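Local coordinates for phosphodiesterase (Candida albicans, PDB 6CPU), which is a largely helical phosphodiesterase of the HD superfamily that holds a zinc and a magnesium ion, at residues T96-L101 and G160-T164; T125-R130 and L500-L506; A214-F220 and Q284-F289; Y232-L236 and H317-I321. One frame throughout, in Å; residues are numbered along the deposited sequence.

How the contacts relate
A chain tied by long-range contacts can be read as overlapping loops. Contact 1 opens at 96-101 and closes at 160-164, joining edge strand 100-103 to the loop before helix 165-173. Before it closes, 125-130 opens contact 2, so the two cross; contact 2 closes only at 500-506, tying the start of helix 127-135 to the loop after helix 470-495. Within that longest loop, contact 3 joins the end of helix 205-216 to helix 276-292, and contact 4 joins helix 227-242 to the loop before helix 336-348. These two cross and touch, through Phe287 and Leu320 and through Val215 and Cys233. Contacts 1 and 2 lie across the chain's centre from this pair.

Contact 1: residues T96-L101 and G160-T164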
loop_
_atom_site.group_PDB
_atom_site.type_symbol
_atom_site.label_atom_id
_atom_site.label_comp_id
_atom_site.label_asym_id
_atom_site.label_seq_id
_atom_site.Cartn_x
_atom_site.Cartn_y
_atom_site.Cartn_z
ATOM N N THR A 96 -1.705 3.764 -15.080
ATOM C CA THR A 96 -1.747 2.376 -15.535
ATOM C C THR A 96 -2.881 1.607 -14.838
ATOM O O THR A 96 -3.618 0.843 -15.464
ATOM C CB THR A 96 -0.356 1.682 -15.315
ATOM O OG1 THR A 96 -0.393 0.345 -15.821
ATOM C CG2 THR A 96 0.062 1.633 -13.843
ATOM N N HIS A 97 -3.049 1.876 -13.550
ATOM C CA HIS A 97 -4.020 1.181 -12.702
ATOM C C HIS A 97 -5.492 1.424 -13.045
ATOM O O HIS A 97 -6.351 0.740 -12.499
ATOM C CB HIS A 97 -3.783 1.554 -11.229
ATOM C CG HIS A 97 -3.999 3.005 -10.924
ATOM N ND1 HIS A 97 -3.072 3.978 -11.239
ATOM C CD2 HIS A 97 -5.021 3.648 -10.307
ATOM C CE1 HIS A 97 -3.531 5.159 -10.865
ATOM N NE2 HIS A 97 -4.692 4.981 -10.257
ATOM N N LEU A 98 -5.779 2.366 -13.946
ATOM C CA LEU A 98 -7.154 2.767 -14.259
ATOM C C LEU A 98 -7.800 2.246 -15.557
ATOM O O LEU A 98 -8.861 2.749 -15.942
ATOM C CB LEU A 98 -7.245 4.304 -14.239
ATOM C CG LEU A 98 -7.001 4.961 -12.884
ATOM C CD1 LEU A 98 -7.115 6.475 -13.012
ATOM C CD2 LEU A 98 -7.986 4.445 -11.845
ATOM N N ASN A 99 -7.193 1.280 -16.230
ATOM C CA ASN A 99 -7.811 0.630 -17.421
ATOM C C ASN A 99 -8.202 1.633 -18.500
ATOM O O ASN A 99 -9.364 1.702 -18.900
ATOM C CB ASN A 99 -9.030 -0.185 -17.018
ATOM C CG ASN A 99 -8.764 -1.043 -15.817
ATOM O OD1 ASN A 99 -7.930 -1.956 -15.874
ATOM N ND2 ASN A 99 -9.442 -0.739 -14.704
ATOM N N ILE A 100 -7.221 2.425 -18.930
ATOM C CA ILE A 100 -7.471 3.544 -19.843
ATOM C C ILE A 100 -7.137 3.173 -21.290
ATOM O O ILE A 100 -6.089 2.576 -21.551
ATOM C CB ILE A 100 -6.652 4.782 -19.430
ATOM C CG1 ILE A 100 -7.188 5.369 -18.118
ATOM C CG2 ILE A 100 -6.661 5.832 -20.532
ATOM C CD1 ILE A 100 -6.244 6.316 -17.410
ATOM N N LEU A 101 -8.038 3.527 -22.206
ATOM C CA LEU A 101 -7.764 3.575 -23.651
ATOM C C LEU A 101 -7.686 5.034 -24.095
ATOM O O LEU A 101 -8.612 5.805 -23.834
ATOM C CB LEU A 101 -8.887 2.905 -24.424
ATOM C CG LEU A 101 -8.693 2.837 -25.938
ATOM C CD1 LEU A 101 -7.401 2.101 -26.275
ATOM C CD2 LEU A 101 -9.878 2.152 -26.575
ATOM N N GLY A 160 -5.916 -4.762 -24.806
ATOM C CA GLY A 160 -5.180 -3.522 -24.959
ATOM C C GLY A 160 -5.405 -2.520 -23.848
ATOM O O GLY A 160 -4.949 -1.386 -23.951
ATOM N N ILE A 161 -6.088 -2.924 -22.772
ATOM C CA ILE A 161 -6.524 -1.969 -21.753
ATOM C C ILE A 161 -6.184 -2.356 -20.313
ATOM O O ILE A 161 -5.829 -1.496 -19.501
ATOM C CB ILE A 161 -8.050 -1.750 -21.913
ATOM C CG1 ILE A 161 -8.322 -0.918 -23.175
ATOM C CG2 ILE A 161 -8.661 -1.082 -20.702
ATOM C CD1 ILE A 161 -9.779 -0.936 -23.610
ATOM N N ILE A 162 -6.305 -3.629 -19.970
ATOM C CA ILE A 162 -6.194 -4.022 -18.582
ATOM C C ILE A 162 -4.783 -4.510 -18.260
ATOM O O ILE A 162 -4.314 -5.459 -18.876
ATOM C CB ILE A 162 -7.181 -5.163 -18.244
ATOM C CG1 ILE A 162 -8.611 -4.763 -18.606
ATOM C CG2 ILE A 162 -7.051 -5.545 -16.780
ATOM C CD1 ILE A 162 -9.576 -5.934 -18.578
ATOM N N PRO A 163 -4.112 -3.878 -17.288
ATOM C CA PRO A 163 -2.739 -4.276 -17.005
ATOM C C PRO A 163 -2.665 -5.537 -16.143
ATOM O O PRO A 163 -3.560 -5.802 -15.330
ATOM C CB PRO A 163 -2.194 -3.081 -16.228
ATOM C CG PRO A 163 -3.375 -2.591 -15.481
ATOM C CD PRO A 163 -4.519 -2.734 -16.450
ATOM N N THR A 164 -1.630 -6.323 -16.362
ATOM C CA THR A 164 -1.357 -7.487 -15.540
ATOM C C THR A 164 -0.096 -7.242 -14.735
ATOM O O THR A 164 0.682 -6.319 -15.025
ATOM C CB THR A 164 -1.134 -8.732 -16.385
ATOM O OG1 THR A 164 0.075 -8.575 -17.132
ATOM C CG2 THR A 164 -2.301 -8.978 -17.306
HETATM O O HOH W 1 -4.516 0.739 -20.188
#
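Two segments can run side by side in opposite directions without forming a sheet, and this pair is an example. Residues 96-101 leave a short 3-10 turn, pass through Asn99 with a positive phi of 55°, and straighten into a strand at Ile100. Against them 160-164 runs antiparallel, with CA atoms 5.1 Å apart at Asn99 and Ile162 and 6.9 Å at Thr96 and Pro163. A classic beta bulge places both Ile161 and Ile162 opposite Ile158. No direct hydrogen bond joins the two segments. Instead Asn99 CA approaches Ile161 O at 3.6 Å in a CA-H...O contact, and water 1 bridges two carbonyls, 2.8 Å from Ile100 O and 2.7 Å from Ile161 O.

The side chains fill the remaining space. Ile161 places CG2 3.4 Å from Asn99 O, while its CD1 meets Leu101 CB at 4.0 Å. The Asn99 side chain turns its OD1 to within 3.5 Å of Pro163 CD, and the proline ring also rests against the 3-10 turn, with CG 3.4 Å from Thr96 O.

Strand 100-103 is an outermost strand of the four-stranded parallel sheet. Its backbone pairs with strand 46-49, and helix 110-124 packs on Asn99, Leu101 and Ile162. At the far end, Thr164 caps helix 165-173 through Tyr167 N.

Contact 2: residues T125-R130 and L500-L506; sequences TNRISR and LDFTKDL
Amide donors in the first turn of a helix lack partners, and here they are served from two sides. Asn126 (phi/psi -102/136°) is the N-cap of helix 127-135; with chi1 t, its OD1 accepts from Ser129 N at 3.1 Å and weakly from Ile128 N at 2.7 Å. Its ND2 reaches across to Lys504 O at 2.9 Å. In the irregular segment 500-506 a type I turn spans Asp501-Lys504, and Asp501 OD1 accepts from Thr503 N at 3.0 Å, an Asx turn; Asp505 CA then lies 4.3 Å from Asn126 CA. Asp505, chi1 t, accepts at OD1 from Arg127 N at 3.0 Å and from Leu506 N at 2.7 Å, a carboxylate from distant sequence meeting the helix's first turn. Arg130 (m, t, m) completes a salt bridge, with NH1 and NH2 each 3.2 Å from Asp505 OD2; its NE pairs with Asp41, and NH1 also bonds Leu124 O. The Arg127 guanidinium leads away to Glu486, Asp41 and Asn271. Thr125 CG2 lies 3.4 Å from Thr503 O; Thr125 OG1 bonds Lys121 O, and Thr125 O bonds Asn43 ND2. Water 2 accepts from Asn126 N and donates to Phe502 O, both at 2.8 Å. Ile128 CG1 meets Leu500 CD1 and Ile128 CD1 meets Leu506 CD2, each at 4.0 Å, while Phe502 (chi1 m), its CD1 4.0 Å from Ser129 CB, forms a cation-pi pair with Arg141.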
loop_
_atom_site.group_PDB
_atom_site.type_symbol
_atom_site.label_atom_id
_atom_site.label_comp_id
_atom_site.label_asym_id
_atom_site.label_seq_id
_atom_site.Cartn_x
_atom_site.Cartn_y
_atom_site.Cartn_z
ATOM N N THR A 125 -15.948 -5.864 -14.671
ATOM C CA THR A 125 -17.101 -5.626 -13.812
ATOM C C THR A 125 -16.997 -6.298 -12.450
ATOM O O THR A 125 -17.283 -5.667 -11.424
ATOM C CB THR A 125 -18.406 -6.056 -14.521
ATOM O OG1 THR A 125 -18.529 -5.314 -15.737
ATOM C CG2 THR A 125 -19.628 -5.794 -13.639
ATOM N N ASN A 126 -16.576 -7.562 -12.447
ATOM C CA ASN A 126 -16.593 -8.409 -11.261
ATOM C C ASN A 126 -15.217 -8.556 -10.624
ATOM O O ASN A 126 -14.210 -8.737 -11.317
ATOM C CB ASN A 126 -17.172 -9.793 -11.609
ATOM C CG ASN A 126 -17.111 -10.765 -10.447
ATOM O OD1 ASN A 126 -16.099 -11.421 -10.226
ATOM N ND2 ASN A 126 -18.219 -10.883 -9.708
ATOM N N ARG A 127 -15.193 -8.443 -9.297
ATOM C CA ARG A 127 -13.975 -8.495 -8.487
ATOM C C ARG A 127 -13.154 -9.749 -8.712
ATOM O O ARG A 127 -11.924 -9.696 -8.788
ATOM C CB ARG A 127 -14.352 -8.357 -7.005
ATOM C CG ARG A 127 -13.277 -8.683 -5.984
ATOM C CD ARG A 127 -12.152 -7.657 -5.925
ATOM N NE ARG A 127 -11.082 -8.126 -5.059
ATOM C CZ ARG A 127 -9.886 -7.552 -4.927
ATOM N NH1 ARG A 127 -9.581 -6.437 -5.585
ATOM N NH2 ARG A 127 -8.996 -8.092 -4.119
ATOM N N ILE A 128 -13.824 -10.889 -8.836
ATOM C CA ILE A 128 -13.108 -12.139 -8.992
ATOM C C ILE A 128 -12.495 -12.209 -10.383
ATOM O O ILE A 128 -11.368 -12.678 -10.531
ATOM C CB ILE A 128 -14.018 -13.367 -8.713
ATOM C CG1 ILE A 128 -14.668 -13.239 -7.324
ATOM C CG2 ILE A 128 -13.232 -14.658 -8.821
ATOM C CD1 ILE A 128 -13.732 -13.220 -6.140
ATOM N N SER A 129 -13.217 -11.723 -11.389
ATOM C CA SER A 129 -12.666 -11.574 -12.743
ATOM C C SER A 129 -11.411 -10.677 -12.728
ATOM O O SER A 129 -10.399 -10.990 -13.370
ATOM C CB SER A 129 -13.712 -10.963 -13.667
ATOM O OG SER A 129 -13.291 -10.914 -15.019
ATOM N N ARG A 130 -11.506 -9.566 -12.013
ATOM C CA ARG A 130 -10.400 -8.585 -11.958
ATOM C C ARG A 130 -9.120 -9.186 -11.372
ATOM O O ARG A 130 -8.021 -8.990 -11.909
ATOM C CB ARG A 130 -10.796 -7.357 -11.163
ATOM C CG ARG A 130 -11.767 -6.433 -11.866
ATOM C CD ARG A 130 -11.872 -5.074 -11.189
ATOM N NE ARG A 130 -12.367 -5.106 -9.815
ATOM C CZ ARG A 130 -13.649 -5.168 -9.455
ATOM N NH1 ARG A 130 -14.619 -5.269 -10.358
ATOM N NH2 ARG A 130 -13.949 -5.156 -8.157
ATOM N N LEU A 500 -20.107 -18.138 -11.618
ATOM C CA LEU A 500 -20.463 -16.817 -11.116
ATOM C C LEU A 500 -21.088 -15.958 -12.190
ATOM O O LEU A 500 -20.835 -16.145 -13.381
ATOM C CB LEU A 500 -19.220 -16.096 -10.569
ATOM C CG LEU A 500 -18.593 -16.590 -9.272
ATOM C CD1 LEU A 500 -17.449 -15.667 -8.883
ATOM C CD2 LEU A 500 -19.607 -16.667 -8.142
ATOM N N ASP A 501 -21.902 -14.997 -11.757
ATOM C CA ASP A 501 -22.465 -13.994 -12.637
ATOM C C ASP A 501 -21.457 -12.847 -12.731
ATOM O O ASP A 501 -21.356 -12.035 -11.811
ATOM C CB ASP A 501 -23.790 -13.466 -12.080
ATOM C CG ASP A 501 -24.441 -12.434 -12.981
ATOM O OD1 ASP A 501 -23.836 -12.023 -13.998
ATOM O OD2 ASP A 501 -25.580 -12.011 -12.666
ATOM N N PHE A 502 -20.719 -12.782 -13.833
ATOM C CA PHE A 502 -19.634 -11.786 -13.938
ATOM C C PHE A 502 -20.126 -10.393 -14.344
ATOM O O PHE A 502 -19.322 -9.449 -14.427
ATOM C CB PHE A 502 -18.528 -12.312 -14.870
ATOM C CG PHE A 502 -17.804 -13.495 -14.307
ATOM C CD1 PHE A 502 -16.864 -13.335 -13.304
ATOM C CD2 PHE A 502 -18.091 -14.781 -14.750
ATOM C CE1 PHE A 502 -16.205 -14.421 -12.768
ATOM C CE2 PHE A 502 -17.429 -15.870 -14.220
ATOM C CZ PHE A 502 -16.485 -15.693 -13.227
ATOM N N THR A 503 -21.437 -10.254 -14.570
ATOM C CA THR A 503 -22.047 -8.961 -14.856
ATOM C C THR A 503 -22.346 -8.151 -13.591
ATOM O O THR A 503 -22.802 -7.019 -13.694
ATOM C CB THR A 503 -23.378 -9.106 -15.643
ATOM O OG1 THR A 503 -24.395 -9.632 -14.781
ATOM C CG2 THR A 503 -23.217 -10.005 -16.847
ATOM N N LYS A 504 -22.121 -8.722 -12.408
ATOM C CA LYS A 504 -22.322 -8.004 -11.147
ATOM C C LYS A 504 -21.049 -8.039 -10.304
ATOM O O LYS A 504 -20.246 -8.954 -10.440
ATOM C CB LYS A 504 -23.494 -8.623 -10.377
ATOM C CG LYS A 504 -24.783 -8.618 -11.184
ATOM C CD LYS A 504 -25.924 -9.310 -10.459
ATOM C CE LYS A 504 -27.119 -9.485 -11.378
ATOM N NZ LYS A 504 -27.648 -8.184 -11.856
ATOM N N ASP A 505 -20.865 -7.038 -9.447
ATOM C CA ASP A 505 -19.644 -6.940 -8.642
ATOM C C ASP A 505 -19.916 -7.334 -7.205
ATOM O O ASP A 505 -21.063 -7.351 -6.768
ATOM C CB ASP A 505 -19.075 -5.515 -8.698
ATOM C CG ASP A 505 -17.592 -5.450 -8.349
ATOM O OD1 ASP A 505 -17.002 -6.485 -8.004
ATOM O OD2 ASP A 505 -17.002 -4.355 -8.423
ATOM N N LEU A 506 -18.844 -7.661 -6.489
ATOM C CA LEU A 506 -18.879 -7.911 -5.061
ATOM C C LEU A 506 -18.901 -6.579 -4.303
ATOM O O LEU A 506 -18.086 -5.687 -4.563
ATOM C CB LEU A 506 -17.655 -8.724 -4.619
ATOM C CG LEU A 506 -17.690 -10.243 -4.849
ATOM C CD1 LEU A 506 -17.878 -10.600 -6.312
ATOM C CD2 LEU A 506 -16.424 -10.874 -4.302
HETATM O O HOH W 2 -16.512 -9.221 -14.744
#

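Contact 3: residues A214-F220 and Q284-F289; sequences AVGHWSF and QACFHF
The carbonyls at a helix end and in the turn that follows need donors, and a neighbouring helix can supply them from side chains that also fill the space beside the turn. Segment 214-220 begins as the last part of helix 205-216 and then turns, with Ser219 the centre of an inverse gamma turn; 284-289 is helical throughout. Nearest CA pairs are Val215-Gln284 at 6.8 Å and Trp218-His288 at 7.1 Å. Gln284, chi1 t, pushes into the hollow formed by the turning chain: NE2 lies 2.7 Å from His217 O and 3.1 Å from Val215 O, and CG sits over the Phe220 ring face in a CH-pi contact, 3.8 Å from its centroid. One turn on, His288 NE2 reaches the same Val215 O at 2.9 Å. Trp218, chi1 t, forms an aromatic cluster with His288 (CE3 to CB 3.7 Å) and Phe289 (CH2 to CE1 3.5 Å); its CZ3 also lies 3.9 Å from Ala285 CA. Val215 CG1 fits against Phe287 CE2 at 3.9 Å. Helix 276-292 also carries the zinc ligand His278. Arg468 bonds Trp218 O and Gln284 OE1, and helices 227-242, 336-348 and 446-462 pack around these side chains.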
loop_
_atom_site.group_PDB
_atom_site.type_symbol
_atom_site.label_atom_id
_atom_site.label_comp_id
_atom_site.label_asym_id
_atom_site.label_seq_id
_atom_site.Cartn_x
_atom_site.Cartn_y
_atom_site.Cartn_z
ATOM N N ALA A 214 -4.788 10.623 15.830
ATOM C CA ALA A 214 -4.965 9.235 15.344
ATOM C C ALA A 214 -3.605 8.546 15.153
ATOM O O ALA A 214 -3.366 7.451 15.683
ATOM C CB ALA A 214 -5.791 9.210 14.056
ATOM N N VAL A 215 -2.695 9.200 14.432
ATOM C CA VAL A 215 -1.336 8.687 14.271
ATOM C C VAL A 215 -0.676 8.445 15.648
ATOM O O VAL A 215 0.125 7.525 15.820
ATOM C CB VAL A 215 -0.495 9.642 13.405
ATOM C CG1 VAL A 215 0.982 9.315 13.475
ATOM C CG2 VAL A 215 -0.968 9.574 11.953
ATOM N N GLY A 216 -1.041 9.277 16.618
ATOM C CA GLY A 216 -0.567 9.145 17.981
ATOM C C GLY A 216 -1.036 7.947 18.783
ATOM O O GLY A 216 -0.371 7.592 19.738
ATOM N N HIS A 217 -2.161 7.329 18.419
ATOM C CA HIS A 217 -2.683 6.160 19.148
ATOM C C HIS A 217 -2.105 4.833 18.660
ATOM O O HIS A 217 -2.029 4.595 17.451
ATOM C CB HIS A 217 -4.191 6.065 18.988
ATOM C CG HIS A 217 -4.959 7.049 19.814
ATOM N ND1 HIS A 217 -5.124 8.365 19.438
ATOM C CD2 HIS A 217 -5.618 6.905 20.990
ATOM C CE1 HIS A 217 -5.858 8.988 20.343
ATOM N NE2 HIS A 217 -6.169 8.124 21.294
ATOM N N TRP A 218 -1.742 3.947 19.589
ATOM C CA TRP A 218 -1.434 2.556 19.221
ATOM C C TRP A 218 -2.694 1.860 18.723
ATOM O O TRP A 218 -2.624 0.968 17.875
ATOM C CB TRP A 218 -0.810 1.759 20.378
ATOM C CG TRP A 218 -0.556 0.339 19.989
ATOM C CD1 TRP A 218 -1.218 -0.765 20.431
ATOM C CD2 TRP A 218 0.378 -0.120 19.005
ATOM N NE1 TRP A 218 -0.730 -1.893 19.811
ATOM C CE2 TRP A 218 0.254 -1.522 18.934
ATOM C CE3 TRP A 218 1.334 0.517 18.205
ATOM C CZ2 TRP A 218 1.039 -2.297 18.080
ATOM C CZ3 TRP A 218 2.113 -0.256 17.357
ATOM C CH2 TRP A 218 1.965 -1.645 17.308
ATOM N N SER A 219 -3.851 2.259 19.241
ATOM C CA SER A 219 -5.127 1.789 18.713
ATOM C C SER A 219 -5.474 2.607 17.458
ATOM O O SER A 219 -6.449 3.348 17.426
ATOM C CB SER A 219 -6.224 1.912 19.773
ATOM O OG SER A 219 -7.373 1.157 19.410
ATOM N N PHE A 220 -4.665 2.439 16.416
ATOM C CA PHE A 220 -4.778 3.238 15.204
ATOM C C PHE A 220 -6.088 2.909 14.508
ATOM O O PHE A 220 -6.275 1.765 14.068
ATOM C CB PHE A 220 -3.587 2.930 14.297
ATOM C CG PHE A 220 -3.522 3.769 13.042
ATOM C CD1 PHE A 220 -3.510 5.147 13.112
ATOM C CD2 PHE A 220 -3.430 3.166 11.788
ATOM C CE1 PHE A 220 -3.438 5.919 11.955
ATOM C CE2 PHE A 220 -3.356 3.927 10.632
ATOM C CZ PHE A 220 -3.354 5.306 10.712
ATOM N N GLN A 284 2.430 2.857 10.299
ATOM C CA GLN A 284 2.104 3.439 11.607
ATOM C C GLN A 284 2.590 2.567 12.765
ATOM O O GLN A 284 3.044 3.097 13.782
ATOM C CB GLN A 284 0.604 3.680 11.706
ATOM C CG GLN A 284 0.181 4.596 12.861
ATOM C CD GLN A 284 -0.273 3.844 14.112
ATOM O OE1 GLN A 284 -0.246 2.602 14.178
ATOM N NE2 GLN A 284 -0.752 4.604 15.096
ATOM N N ALA A 285 2.479 1.244 12.617
ATOM C CA ALA A 285 3.069 0.307 13.587
ATOM C C ALA A 285 4.566 0.511 13.684
ATOM O O ALA A 285 5.100 0.687 14.781
ATOM C CB ALA A 285 2.752 -1.130 13.216
ATOM N N CYS A 286 5.247 0.504 12.540
ATOM C CA CYS A 286 6.689 0.795 12.505
ATOM C C CYS A 286 6.993 2.126 13.175
ATOM O O CYS A 286 7.954 2.249 13.944
ATOM C CB CYS A 286 7.218 0.853 11.069
ATOM S SG CYS A 286 7.650 -0.746 10.373
ATOM N N PHE A 287 6.178 3.122 12.852
ATOM C CA PHE A 287 6.335 4.465 13.407
ATOM C C PHE A 287 6.321 4.423 14.946
ATOM O O PHE A 287 7.207 4.979 15.592
ATOM C CB PHE A 287 5.229 5.369 12.872
ATOM C CG PHE A 287 5.468 6.832 13.089
ATOM C CD1 PHE A 287 6.494 7.480 12.429
ATOM C CD2 PHE A 287 4.644 7.565 13.926
ATOM C CE1 PHE A 287 6.713 8.832 12.604
ATOM C CE2 PHE A 287 4.852 8.928 14.107
ATOM C CZ PHE A 287 5.893 9.560 13.448
ATOM N N HIS A 288 5.340 3.733 15.516
ATOM C CA HIS A 288 5.275 3.586 16.981
ATOM C C HIS A 288 6.459 2.793 17.550
ATOM O O HIS A 288 7.060 3.227 18.545
ATOM C CB HIS A 288 3.948 2.984 17.430
ATOM C CG HIS A 288 2.882 4.004 17.676
ATOM N ND1 HIS A 288 2.322 4.213 18.920
ATOM C CD2 HIS A 288 2.288 4.892 16.841
ATOM C CE1 HIS A 288 1.425 5.179 18.839
ATOM N NE2 HIS A 288 1.379 5.603 17.586
ATOM N N PHE A 289 6.815 1.668 16.916
ATOM C CA PHE A 289 8.003 0.912 17.330
ATOM C C PHE A 289 9.224 1.816 17.412
ATOM O O PHE A 289 9.934 1.826 18.423
ATOM C CB PHE A 289 8.315 -0.263 16.380
ATOM C CG PHE A 289 7.251 -1.341 16.329
ATOM C CD1 PHE A 289 6.285 -1.467 17.316
ATOM C CD2 PHE A 289 7.249 -2.258 15.283
ATOM C CE1 PHE A 289 5.330 -2.468 17.259
ATOM C CE2 PHE A 289 6.302 -3.264 15.225
ATOM C CZ PHE A 289 5.338 -3.369 16.204
#

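Contact 4: residues Y232-L236 and H317-I321; sequences YCVYL and HTVLI
Leu236 is the apolar centre of a contact in which a loop packs on a helix, with polar atoms at the margin. One turn of helix 227-242 (232-236) faces the irregular segment 317-321, with closest CA approach of 6.1 Å at Leu236-Val319. Leu236, chi1 m and chi2 t, lays CD2 3.6 Å from Val319 CA, and its CB is 4.2 Å from Leu320 CG; Leu320 is also m, t. Tyr235, chi1 t, closes one side, its CE2 4.2 Å from Val319 CG1. Outward, Tyr232, also t, turns its hydroxyl to donate to Thr318 O, OH to O 2.7 Å. Water 3 joins the backbones, donating to Leu236 O at 2.8 Å and accepting from Leu320 N at 3.2 Å. Beyond, Gln301 bonds Val319 O and Ile321 N, and Leu320 reaches Phe287 on helix 276-292. The arrangement is one of helix-loop packing, in which the long connection between helices 276-292 and 336-348 lies against helix 227-242 in the helical phosphodiesterase fold.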
loop_
_atom_site.group_PDB
_atom_site.type_symbol
_atom_site.label_atom_id
_atom_site.label_comp_id
_atom_site.label_asym_id
_atom_site.label_seq_id
_atom_site.Cartn_x
_atom_site.Cartn_y
_atom_site.Cartn_z
ATOM N N TYR A 232 -2.830 11.810 4.225
ATOM C CA TYR A 232 -2.299 12.811 5.157
ATOM C C TYR A 232 -1.562 12.167 6.326
ATOM O O TYR A 232 -0.547 12.685 6.764
ATOM C CB TYR A 232 -3.387 13.738 5.675
ATOM C CG TYR A 232 -2.793 14.981 6.295
ATOM C CD1 TYR A 232 -2.651 15.098 7.680
ATOM C CD2 TYR A 232 -2.351 16.030 5.496
ATOM C CE1 TYR A 232 -2.096 16.240 8.252
ATOM C CE2 TYR A 232 -1.802 17.177 6.057
ATOM C CZ TYR A 232 -1.673 17.277 7.435
ATOM O OH TYR A 232 -1.113 18.421 7.999
ATOM N N CYS A 233 -2.074 11.044 6.833
ATOM C CA CYS A 233 -1.363 10.282 7.858
ATOM C C CYS A 233 0.050 9.894 7.431
ATOM O O CYS A 233 0.997 10.019 8.213
ATOM C CB CYS A 233 -2.138 9.028 8.254
ATOM S SG CYS A 233 -3.699 9.341 9.127
ATOM N N VAL A 234 0.204 9.426 6.194
ATOM C CA VAL A 234 1.524 9.105 5.685
ATOM C C VAL A 234 2.409 10.359 5.673
ATOM O O VAL A 234 3.567 10.306 6.074
ATOM C CB VAL A 234 1.462 8.497 4.271
ATOM C CG1 VAL A 234 2.867 8.266 3.727
ATOM C CG2 VAL A 234 0.706 7.178 4.288
ATOM N N TYR A 235 1.857 11.480 5.226
ATOM C CA TYR A 235 2.607 12.731 5.198
ATOM C C TYR A 235 3.114 13.089 6.608
ATOM O O TYR A 235 4.281 13.414 6.781
ATOM C CB TYR A 235 1.762 13.868 4.600
ATOM C CG TYR A 235 2.237 15.236 5.020
ATOM C CD1 TYR A 235 3.432 15.757 4.542
ATOM C CD2 TYR A 235 1.516 15.990 5.945
ATOM C CE1 TYR A 235 3.883 17.015 4.953
ATOM C CE2 TYR A 235 1.955 17.239 6.353
ATOM C CZ TYR A 235 3.140 17.743 5.860
ATOM O OH TYR A 235 3.561 18.994 6.286
ATOM N N LEU A 236 2.240 13.002 7.604
ATOM C CA LEU A 236 2.623 13.305 8.987
ATOM C C LEU A 236 3.818 12.469 9.440
ATOM O O LEU A 236 4.789 12.990 9.995
ATOM C CB LEU A 236 1.442 13.072 9.934
ATOM C CG LEU A 236 0.307 14.078 9.816
ATOM C CD1 LEU A 236 -0.885 13.623 10.636
ATOM C CD2 LEU A 236 0.763 15.476 10.221
ATOM N N HIS A 317 -2.763 22.292 16.303
ATOM C CA HIS A 317 -1.624 21.875 15.481
ATOM C C HIS A 317 -2.090 20.977 14.332
ATOM O O HIS A 317 -2.970 20.147 14.531
ATOM C CB HIS A 317 -0.608 21.130 16.332
ATOM C CG HIS A 317 -0.129 21.908 17.515
ATOM N ND1 HIS A 317 0.698 23.001 17.395
ATOM C CD2 HIS A 317 -0.359 21.753 18.838
ATOM C CE1 HIS A 317 0.960 23.486 18.595
ATOM N NE2 HIS A 317 0.325 22.751 19.487
ATOM N N THR A 318 -1.512 21.159 13.143
ATOM C CA THR A 318 -1.837 20.312 11.979
ATOM C C THR A 318 -0.705 19.358 11.588
ATOM O O THR A 318 -0.876 18.554 10.669
ATOM C CB THR A 318 -2.210 21.154 10.736
ATOM O OG1 THR A 318 -1.144 22.064 10.429
ATOM C CG2 THR A 318 -3.496 21.922 10.985
ATOM N N VAL A 319 0.435 19.443 12.274
ATOM C CA VAL A 319 1.530 18.495 12.088
ATOM C C VAL A 319 2.042 17.999 13.436
ATOM O O VAL A 319 1.746 18.594 14.473
ATOM C CB VAL A 319 2.702 19.095 11.279
ATOM C CG1 VAL A 319 2.233 19.531 9.899
ATOM C CG2 VAL A 319 3.357 20.258 12.017
ATOM N N LEU A 320 2.819 16.917 13.413
ATOM C CA LEU A 320 3.356 16.328 14.641
ATOM C C LEU A 320 4.396 17.281 15.232
ATOM O O LEU A 320 5.295 17.745 14.522
ATOM C CB LEU A 320 3.993 14.962 14.373
ATOM C CG LEU A 320 3.118 13.916 13.678
ATOM C CD1 LEU A 320 3.811 12.559 13.671
ATOM C CD2 LEU A 320 1.734 13.806 14.309
ATOM N N ILE A 321 4.243 17.596 16.516
ATOM C CA ILE A 321 5.136 18.535 17.191
ATOM C C ILE A 321 6.063 17.757 18.118
ATOM O O ILE A 321 5.632 17.271 19.151
ATOM C CB ILE A 321 4.354 19.577 18.025
ATOM C CG1 ILE A 321 3.278 20.277 17.186
ATOM C CG2 ILE A 321 5.309 20.599 18.632
ATOM C CD1 ILE A 321 3.797 21.048 15.990
HETATM O O HOH W 3 4.391 15.613 11.003
#